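Local atomic coordinates of flavin-containing monooxygenase (PDB entry 6WPU), a protein that probably catalyses the FAD-dependent S-oxygenation of S-allyl-L-cysteine in garlic, as a flavin-containing monooxygenase. Residues Ile337-Leu346 / Arg389-Phe399. Residues are numbered along the deposited sequence; the frame is centred on the assembly and turned at random.
Sequences IPWKIVPFPL and RYTHNIGHNQF. With FAD (flavin-adenine dinucleotide), chain B.
Trp339 pairs with Asn393 across two loops, and this pair shows how one residue can join two segments through both its backbone and its side chain. Its backbone N donates to His392 O (3.0 Å), while Ile394 N donates to Trp339 O (3.3 Å), forming a single isolated beta bridge. With CG set between its own N and carbonyl carbon (chi1 50°), the indole swings over Asn393, whose CB makes a CH-pi contact 3.9 Å from the centroid of the six-membered ring. Arg389 O meets the ring at its edge, and one water accepts from Trp339 NE1 and His392 N and donates to Arg389 O. With an alanine in its place, the Asn393 CB would probably lose its ring cover and the water one of its two N-H donors. Packing is tight round the buried residues Ile337, Pro338 and His392: Ile337 CG2 sits over the His392 ring, 3.6 Å from its centroid, and at the margin Ile394 CD1 reaches Pro338 CB (3.6 Å). At the far end of the contact Gln398 OE1 receives a nearly straight bond (171°) from Val342 N at 2.8 Å. The solvent side is looser: exposed Lys340 rests its CB by Asn393 OD1, while the rest of its chain, bent at chi2, leaves the contact. That same OD1 accepts from Gly395 N, closing an Asx turn. From the bridge, segment 337-346 runs through Val342, the N-cap, into helix 343-358, whose first turn brings Pro343 to flavin O2 and Phe344 to ribityl O3' in the FAD pocket of a flavin-containing monooxygenase.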
loop_
_atom_site.group_PDB
_atom_site.type_symbol
_atom_site.label_atom_id
_atom_site.label_comp_id
_atom_site.label_asym_id
_atom_site.label_seq_id
_atom_site.Cartn_x
_atom_site.Cartn_y
_atom_site.Cartn_z
ATOM N N ILE A 337 7.651 -1.679 -1.670
ATOM C CA ILE A 337 7.194 -1.926 -3.040
ATOM C C ILE A 337 6.172 -3.061 -3.125
ATOM O O ILE A 337 5.167 -2.901 -3.831
ATOM C CB ILE A 337 8.402 -2.169 -3.966
ATOM C CG1 ILE A 337 9.296 -0.916 -4.087
ATOM C CG2 ILE A 337 7.940 -2.643 -5.334
ATOM C CD1 ILE A 337 8.620 0.267 -4.693
ATOM N N PRO A 338 6.375 -4.221 -2.489
ATOM C CA PRO A 338 5.467 -5.355 -2.736
ATOM C C PRO A 338 4.025 -5.046 -2.356
ATOM O O PRO A 338 3.740 -4.165 -1.545
ATOM C CB PRO A 338 6.047 -6.470 -1.858
ATOM C CG PRO A 338 7.534 -6.117 -1.747
ATOM C CD PRO A 338 7.526 -4.620 -1.649
ATOM N N TRP A 339 3.098 -5.780 -2.973
ATOM C CA TRP A 339 1.685 -5.605 -2.652
ATOM C C TRP A 339 1.013 -6.964 -2.518
ATOM O O TRP A 339 1.622 -8.014 -2.757
ATOM C CB TRP A 339 0.953 -4.713 -3.667
ATOM C CG TRP A 339 1.132 -5.063 -5.115
ATOM C CD1 TRP A 339 2.256 -4.888 -5.867
ATOM C CD2 TRP A 339 0.136 -5.601 -6.000
ATOM N NE1 TRP A 339 2.036 -5.303 -7.161
ATOM C CE2 TRP A 339 0.739 -5.742 -7.272
ATOM C CE3 TRP A 339 -1.203 -5.980 -5.843
ATOM C CZ2 TRP A 339 0.048 -6.251 -8.382
ATOM C CZ3 TRP A 339 -1.898 -6.490 -6.962
ATOM C CH2 TRP A 339 -1.265 -6.618 -8.206
ATOM N N LYS A 340 -0.257 -6.920 -2.096
ATOM C CA LYS A 340 -0.974 -8.082 -1.562
ATOM C C LYS A 340 -0.226 -8.666 -0.362
ATOM O O LYS A 340 -0.060 -9.882 -0.223
ATOM C CB LYS A 340 -1.230 -9.143 -2.645
ATOM C CG LYS A 340 -2.436 -8.833 -3.553
ATOM C CD LYS A 340 -3.775 -9.036 -2.838
ATOM C CE LYS A 340 -4.969 -8.706 -3.750
ATOM N NZ LYS A 340 -6.311 -9.042 -3.160
ATOM N N ILE A 341 0.216 -7.776 0.533
ATOM C CA ILE A 341 1.064 -8.162 1.656
ATOM C C ILE A 341 0.483 -7.607 2.946
ATOM O O ILE A 341 -0.278 -6.636 2.947
ATOM C CB ILE A 341 2.514 -7.645 1.505
ATOM C CG1 ILE A 341 2.500 -6.107 1.454
ATOM C CG2 ILE A 341 3.180 -8.251 0.286
ATOM C CD1 ILE A 341 3.824 -5.465 1.613
ATOM N N VAL A 342 0.899 -8.214 4.057
ATOM C CA VAL A 342 0.814 -7.584 5.372
ATOM C C VAL A 342 1.967 -6.591 5.474
ATOM O O VAL A 342 3.120 -7.006 5.650
ATOM C CB VAL A 342 0.867 -8.635 6.492
ATOM C CG1 VAL A 342 0.657 -7.976 7.843
ATOM C CG2 VAL A 342 -0.178 -9.716 6.235
ATOM N N PRO A 343 1.715 -5.282 5.382
ATOM C CA PRO A 343 2.810 -4.336 5.119
ATOM C C PRO A 343 3.753 -4.017 6.277
ATOM O O PRO A 343 4.950 -3.866 6.018
ATOM C CB PRO A 343 2.076 -3.067 4.666
ATOM C CG PRO A 343 0.710 -3.185 5.252
ATOM C CD PRO A 343 0.389 -4.650 5.273
ATOM N N PHE A 344 3.261 -3.873 7.516
ATOM C CA PHE A 344 4.123 -3.353 8.579
ATOM C C PHE A 344 5.289 -4.293 8.868
ATOM O O PHE A 344 6.443 -3.830 8.839
ATOM C CB PHE A 344 3.325 -3.048 9.863
ATOM C CG PHE A 344 2.268 -1.954 9.726
ATOM C CD1 PHE A 344 2.158 -1.188 8.577
ATOM C CD2 PHE A 344 1.382 -1.709 10.769
ATOM C CE1 PHE A 344 1.182 -0.190 8.456
ATOM C CE2 PHE A 344 0.393 -0.720 10.664
ATOM C CZ PHE A 344 0.297 0.050 9.499
ATOM N N PRO A 345 5.087 -5.598 9.119
ATOM C CA PRO A 345 6.254 -6.465 9.349
ATOM C C PRO A 345 7.135 -6.623 8.119
ATOM O O PRO A 345 8.357 -6.752 8.266
ATOM C CB PRO A 345 5.635 -7.805 9.789
ATOM C CG PRO A 345 4.242 -7.775 9.304
ATOM C CD PRO A 345 3.817 -6.339 9.267
ATOM N N LEU A 346 6.562 -6.613 6.909
ATOM C CA LEU A 346 7.388 -6.698 5.704
ATOM C C LEU A 346 8.344 -5.503 5.593
ATOM O O LEU A 346 9.536 -5.672 5.312
ATOM C CB LEU A 346 6.495 -6.805 4.463
ATOM C CG LEU A 346 7.273 -6.965 3.152
ATOM C CD1 LEU A 346 6.603 -7.970 2.223
ATOM C CD2 LEU A 346 7.476 -5.610 2.445
ATOM N N ARG A 389 2.501 -6.598 -14.756
ATOM C CA ARG A 389 1.973 -5.768 -13.680
ATOM C C ARG A 389 1.869 -6.506 -12.352
ATOM O O ARG A 389 1.612 -5.861 -11.332
ATOM C CB ARG A 389 0.611 -5.185 -14.079
ATOM C CG ARG A 389 -0.536 -6.182 -14.198
ATOM C CD ARG A 389 -1.813 -5.472 -14.710
ATOM N NE ARG A 389 -2.938 -6.390 -14.910
ATOM C CZ ARG A 389 -3.042 -7.241 -15.931
ATOM N NH1 ARG A 389 -2.081 -7.301 -16.849
ATOM N NH2 ARG A 389 -4.097 -8.045 -16.027
ATOM N N TYR A 390 2.086 -7.823 -12.325
ATOM C CA TYR A 390 2.113 -8.581 -11.080
ATOM C C TYR A 390 3.528 -8.802 -10.547
ATOM O O TYR A 390 3.717 -9.640 -9.659
ATOM C CB TYR A 390 1.406 -9.929 -11.264
ATOM C CG TYR A 390 -0.054 -9.788 -11.639
ATOM C CD1 TYR A 390 -0.937 -9.098 -10.824
ATOM C CD2 TYR A 390 -0.541 -10.326 -12.818
ATOM C CE1 TYR A 390 -2.263 -8.954 -11.177
ATOM C CE2 TYR A 390 -1.869 -10.188 -13.174
ATOM C CZ TYR A 390 -2.718 -9.509 -12.357
ATOM O OH TYR A 390 -4.030 -9.380 -12.729
ATOM N N THR A 391 4.524 -8.080 -11.071
ATOM C CA THR A 391 5.912 -8.348 -10.693
ATOM C C THR A 391 6.106 -8.278 -9.179
ATOM O O THR A 391 6.836 -9.091 -8.600
ATOM C CB THR A 391 6.857 -7.362 -11.390
ATOM O OG1 THR A 391 6.819 -7.559 -12.808
ATOM C CG2 THR A 391 8.317 -7.563 -10.910
ATOM N N HIS A 392 5.469 -7.313 -8.520
ATOM C CA HIS A 392 5.680 -7.086 -7.094
ATOM C C HIS A 392 4.548 -7.630 -6.245
ATOM O O HIS A 392 4.509 -7.371 -5.035
ATOM C CB HIS A 392 5.881 -5.595 -6.834
ATOM C CG HIS A 392 6.947 -5.000 -7.691
ATOM N ND1 HIS A 392 8.259 -5.428 -7.643
ATOM C CD2 HIS A 392 6.892 -4.047 -8.652
ATOM C CE1 HIS A 392 8.970 -4.748 -8.524
ATOM N NE2 HIS A 392 8.163 -3.907 -9.151
ATOM N N ASN A 393 3.619 -8.362 -6.859
ATOM C CA ASN A 393 2.565 -9.073 -6.148
ATOM C C ASN A 393 3.170 -10.336 -5.559
ATOM O O ASN A 393 3.588 -11.226 -6.302
ATOM C CB ASN A 393 1.428 -9.402 -7.116
ATOM C CG ASN A 393 0.254 -10.089 -6.444
ATOM O OD1 ASN A 393 0.412 -10.854 -5.491
ATOM N ND2 ASN A 393 -0.934 -9.823 -6.949
ATOM N N ILE A 394 3.227 -10.430 -4.228
ATOM C CA ILE A 394 3.818 -11.612 -3.606
ATOM C C ILE A 394 2.868 -12.203 -2.564
ATOM O O ILE A 394 3.307 -12.813 -1.583
ATOM C CB ILE A 394 5.206 -11.297 -2.994
ATOM C CG1 ILE A 394 5.116 -10.310 -1.834
ATOM C CG2 ILE A 394 6.153 -10.693 -4.038
ATOM C CD1 ILE A 394 6.486 -9.999 -1.204
ATOM N N GLY A 395 1.560 -12.065 -2.790
ATOM C CA GLY A 395 0.588 -12.541 -1.816
ATOM C C GLY A 395 0.737 -14.013 -1.465
ATOM O O GLY A 395 0.577 -14.398 -0.305
ATOM N N HIS A 396 1.055 -14.854 -2.456
ATOM C CA HIS A 396 1.104 -16.293 -2.208
ATOM C C HIS A 396 2.249 -16.664 -1.271
ATOM O O HIS A 396 2.078 -17.502 -0.380
ATOM C CB HIS A 396 1.222 -17.056 -3.529
ATOM N N ASN A 397 3.418 -16.051 -1.437
ATOM C CA ASN A 397 4.602 -16.464 -0.692
ATOM C C ASN A 397 5.186 -15.331 0.142
ATOM O O ASN A 397 6.396 -15.300 0.378
ATOM C CB ASN A 397 5.670 -17.017 -1.637
ATOM N N GLN A 398 4.337 -14.414 0.628
ATOM C CA GLN A 398 4.848 -13.196 1.258
ATOM C C GLN A 398 5.613 -13.494 2.543
ATOM O O GLN A 398 6.585 -12.803 2.859
ATOM C CB GLN A 398 3.712 -12.227 1.552
ATOM C CG GLN A 398 2.871 -12.650 2.727
ATOM C CD GLN A 398 1.871 -11.610 3.093
ATOM O OE1 GLN A 398 2.190 -10.644 3.795
ATOM N NE2 GLN A 398 0.644 -11.774 2.596
ATOM N N PHE A 399 5.187 -14.502 3.307
ATOM C CA PHE A 399 5.877 -14.792 4.555
ATOM C C PHE A 399 7.148 -15.589 4.327
ATOM O O PHE A 399 8.051 -15.534 5.166
ATOM C CB PHE A 399 4.947 -15.526 5.524
ATOM C CG PHE A 399 3.732 -14.731 5.895
ATOM C CD1 PHE A 399 3.866 -13.499 6.524
ATOM C CD2 PHE A 399 2.455 -15.200 5.595
ATOM C CE1 PHE A 399 2.758 -12.756 6.865
ATOM C CE2 PHE A 399 1.340 -14.456 5.926
ATOM C CZ PHE A 399 1.490 -13.232 6.562
HETATM P PA FAD B . 2.159 5.678 2.756
HETATM O O1A FAD B . 1.180 5.405 3.899
HETATM O O2A FAD B . 1.686 6.161 1.479
HETATM O O5B FAD B . 3.174 6.744 3.109
HETATM C C5B FAD B . 4.094 7.396 2.242
HETATM C C4B FAD B . 4.540 8.751 2.835
HETATM O O4B FAD B . 5.534 9.400 2.092
HETATM C C3B FAD B . 3.401 9.722 2.995
HETATM O O3B FAD B . 3.355 10.228 4.289
HETATM C C2B FAD B . 3.701 10.814 2.030
HETATM O O2B FAD B . 3.242 12.052 2.440
HETATM C C1B FAD B . 5.201 10.758 1.993
HETATM N N9A FAD B . 5.779 11.266 0.770
HETATM C C8A FAD B . 5.386 10.920 -0.517
HETATM N N7A FAD B . 6.132 11.580 -1.412
HETATM C C5A FAD B . 7.035 12.410 -0.743
HETATM C C6A FAD B . 8.020 13.311 -1.144
HETATM N N6A FAD B . 8.297 13.548 -2.541
HETATM N N1A FAD B . 8.751 13.955 -0.217
HETATM C C2A FAD B . 8.533 13.776 1.112
HETATM N N3A FAD B . 7.585 12.916 1.552
HETATM C C4A FAD B . 6.825 12.226 0.657
HETATM N N1 FAD B . -2.485 -2.375 5.351
HETATM C C2 FAD B . -2.796 -3.050 6.584
HETATM O O2 FAD B . -1.806 -3.566 7.346
HETATM N N3 FAD B . -4.104 -3.274 6.951
HETATM C C4 FAD B . -5.137 -2.779 6.183
HETATM O O4 FAD B . -6.435 -2.970 6.526
HETATM C C4X FAD B . -4.866 -1.880 5.044
HETATM N N5 FAD B . -5.906 -1.196 4.427
HETATM C C5X FAD B . -5.618 -0.323 3.382
HETATM C C6 FAD B . -6.669 0.357 2.750
HETATM C C7 FAD B . -6.378 1.240 1.716
HETATM C C7M FAD B . -7.515 1.957 1.037
HETATM C C8 FAD B . -5.062 1.445 1.307
HETATM C C8M FAD B . -4.721 2.380 0.191
HETATM C C9 FAD B . -4.012 0.764 1.933
HETATM C C9A FAD B . -4.289 -0.117 2.968
HETATM N N10 FAD B . -3.208 -0.802 3.623
HETATM C C10 FAD B . -3.487 -1.686 4.674
HETATM C "C1'" FAD B . -1.824 -0.621 3.160
HETATM C "C2'" FAD B . -1.063 0.628 3.552
HETATM O "O2'" FAD B . -0.563 1.206 2.418
HETATM C "C3'" FAD B . 0.100 0.144 4.389
HETATM O "O3'" FAD B . -0.508 -0.232 5.564
HETATM C "C4'" FAD B . 1.170 1.184 4.702
HETATM O "O4'" FAD B . 0.526 2.316 5.159
HETATM C "C5'" FAD B . 2.145 1.527 3.571
HETATM O "O5'" FAD B . 2.722 2.719 4.019
HETATM P P FAD B . 3.850 3.606 3.349
HETATM O O1P FAD B . 4.753 4.313 4.429
HETATM O O2P FAD B . 4.537 2.649 2.296
HETATM O O3P FAD B . 2.987 4.516 2.284
HETATM O O HOH W 1 3.774 -5.290 -9.630
#